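Local coordinates for protein 2-oxoglutarate carboxylase small subunit (Hydrogenobacter thermophilus, PDB 7KCT) that forms the biotin carboxylase-type small subunit of 2-oxoglutarate carboxylase, an ATP-grasp protein that binds ADP, bicarbonate and magnesium, at residues A395-W400 with R412-T417. Residues are numbered along the deposited sequence; the frame is centred on the assembly and turned at random.
Sequences AKLIVW and RSALET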
loop_
_atom_site.group_PDB
_atom_site.type_symbol
_atom_site.label_atom_id
_atom_site.label_comp_id
_atom_site.label_asym_id
_atom_site.label_seq_id
_atom_site.Cartn_x
_atom_site.Cartn_y
_atom_site.Cartn_z
ATOM N N ALA A 395 -13.423 -0.378 -5.877
ATOM C CA ALA A 395 -12.059 -0.406 -5.387
ATOM C C ALA A 395 -11.534 -1.806 -5.630
ATOM O O ALA A 395 -12.309 -2.756 -5.777
ATOM C CB ALA A 395 -11.984 -0.050 -3.907
ATOM N N LYS A 396 -10.229 -1.903 -5.768
ATOM C CA LYS A 396 -9.520 -3.183 -5.754
ATOM C C LYS A 396 -8.657 -3.167 -4.515
ATOM O O LYS A 396 -7.884 -2.218 -4.300
ATOM C CB LYS A 396 -8.661 -3.395 -6.998
ATOM C CG LYS A 396 -9.422 -3.132 -8.281
ATOM C CD LYS A 396 -8.666 -3.544 -9.551
ATOM C CE LYS A 396 -7.415 -2.708 -9.793
ATOM N NZ LYS A 396 -7.132 -2.603 -11.247
ATOM N N LEU A 397 -8.839 -4.147 -3.659
ATOM C CA LEU A 397 -7.989 -4.316 -2.495
ATOM C C LEU A 397 -6.963 -5.395 -2.813
ATOM O O LEU A 397 -7.341 -6.509 -3.169
ATOM C CB LEU A 397 -8.821 -4.699 -1.283
ATOM C CG LEU A 397 -8.132 -4.853 0.048
ATOM C CD1 LEU A 397 -7.436 -3.571 0.327
ATOM C CD2 LEU A 397 -9.253 -5.203 1.057
ATOM N N ILE A 398 -5.677 -5.073 -2.691
ATOM C CA ILE A 398 -4.599 -5.999 -3.049
ATOM C C ILE A 398 -3.707 -6.195 -1.856
ATOM O O ILE A 398 -3.340 -5.214 -1.198
ATOM C CB ILE A 398 -3.770 -5.481 -4.233
ATOM C CG1 ILE A 398 -4.682 -5.244 -5.418
ATOM C CG2 ILE A 398 -2.624 -6.477 -4.572
ATOM C CD1 ILE A 398 -4.740 -3.807 -5.841
ATOM N N VAL A 399 -3.347 -7.450 -1.555
ATOM C CA VAL A 399 -2.420 -7.698 -0.471
ATOM C C VAL A 399 -1.287 -8.576 -0.960
ATOM O O VAL A 399 -1.374 -9.240 -1.999
ATOM C CB VAL A 399 -3.047 -8.329 0.805
ATOM C CG1 VAL A 399 -4.250 -7.519 1.247
ATOM C CG2 VAL A 399 -3.393 -9.851 0.636
ATOM N N TRP A 400 -0.198 -8.535 -0.205
ATOM C CA TRP A 400 0.980 -9.359 -0.473
ATOM C C TRP A 400 1.483 -9.938 0.846
ATOM O O TRP A 400 1.430 -9.264 1.876
ATOM C CB TRP A 400 2.134 -8.555 -1.163
ATOM C CG TRP A 400 3.406 -9.426 -1.351
ATOM C CD1 TRP A 400 3.720 -10.184 -2.432
ATOM C CD2 TRP A 400 4.472 -9.611 -0.419
ATOM N NE1 TRP A 400 4.932 -10.837 -2.237
ATOM C CE2 TRP A 400 5.396 -10.509 -0.991
ATOM C CE3 TRP A 400 4.747 -9.085 0.840
ATOM C CZ2 TRP A 400 6.546 -10.914 -0.326
ATOM C CZ3 TRP A 400 5.869 -9.486 1.489
ATOM C CH2 TRP A 400 6.765 -10.389 0.904
ATOM N N ARG A 412 -8.329 -10.968 4.716
ATOM C CA ARG A 412 -9.463 -10.973 5.641
ATOM C C ARG A 412 -9.448 -9.734 6.554
ATOM O O ARG A 412 -10.463 -9.077 6.747
ATOM C CB ARG A 412 -9.419 -12.229 6.495
ATOM C CG ARG A 412 -10.636 -12.431 7.445
ATOM C CD ARG A 412 -10.359 -13.429 8.589
ATOM N NE ARG A 412 -9.229 -13.028 9.460
ATOM C CZ ARG A 412 -8.078 -13.694 9.564
ATOM N NH1 ARG A 412 -7.873 -14.792 8.854
ATOM N NH2 ARG A 412 -7.114 -13.283 10.390
ATOM N N SER A 413 -8.298 -9.419 7.132
ATOM C CA SER A 413 -8.190 -8.317 8.086
ATOM C C SER A 413 -8.345 -6.953 7.425
ATOM O O SER A 413 -8.844 -6.012 8.050
ATOM C CB SER A 413 -6.841 -8.367 8.804
ATOM O OG SER A 413 -6.761 -9.522 9.586
ATOM N N ALA A 414 -7.815 -6.802 6.218
ATOM C CA ALA A 414 -8.011 -5.574 5.463
ATOM C C ALA A 414 -9.488 -5.387 5.138
ATOM O O ALA A 414 -10.060 -4.321 5.399
ATOM C CB ALA A 414 -7.164 -5.606 4.189
ATOM N N LEU A 415 -10.143 -6.449 4.673
ATOM C CA LEU A 415 -11.559 -6.375 4.311
ATOM C C LEU A 415 -12.446 -6.036 5.513
ATOM O O LEU A 415 -13.437 -5.289 5.398
ATOM C CB LEU A 415 -11.985 -7.719 3.730
ATOM C CG LEU A 415 -11.560 -8.141 2.336
ATOM C CD1 LEU A 415 -11.810 -9.627 2.126
ATOM C CD2 LEU A 415 -12.310 -7.295 1.298
ATOM N N GLU A 416 -12.148 -6.625 6.652
ATOM C CA GLU A 416 -12.928 -6.360 7.863
ATOM C C GLU A 416 -12.810 -4.914 8.302
ATOM O O GLU A 416 -13.670 -4.432 9.038
ATOM C CB GLU A 416 -12.467 -7.312 8.954
ATOM C CG GLU A 416 -13.063 -8.718 8.850
ATOM C CD GLU A 416 -12.303 -9.707 9.740
ATOM O OE1 GLU A 416 -11.218 -9.360 10.240
ATOM O OE2 GLU A 416 -12.744 -10.858 9.882
ATOM N N THR A 417 -11.793 -4.197 7.862
ATOM C CA THR A 417 -11.663 -2.794 8.255
ATOM C C THR A 417 -12.040 -1.804 7.154
ATOM O O THR A 417 -12.038 -0.601 7.399
ATOM C CB THR A 417 -10.243 -2.506 8.745
ATOM O OG1 THR A 417 -9.316 -2.570 7.661
ATOM C CG2 THR A 417 -9.843 -3.485 9.812
#
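L397 reaches from strand 393-401 to the helix 404-417 with a single methyl, CD2, which lies 3.8 Å from CB of A414 and 3.7 Å from CD2 of L415. Its CG stands anti to the backbone N (chi1 -177°), which carries the branch straight out from the strand, and CD2 makes all of the close contacts. A414 meets it with its one methyl, pointed at the strand; so short a side chain is consistent with the close approach of helix and strand, 8.0 Å between CA of L397 and CA of L415. The CB of L415 points along the flank of the helix; with CG beside the backbone N (chi1 -74°), CD2 is carried towards the strand, and the two leucines run at a slant to each other. Their branched, apolar ends suit the buried layer between helix and sheet, where no hydrogen bond links the segments. V399, also facing the helix, packs on M411, while L415 continues onto L430 and I431 of helix 427-435. T417 OG1 donates to A414 O at 3.0 Å, tilted 25° from the carbonyl plane, and T417 N binds the same oxygen; a threonine hydroxyl can also accept, here from R28 NH2 of the second subunit. The whole is a helix packed on one face of an antiparallel sheet by aliphatic side chains, within the biotin carboxylase C-terminal domain.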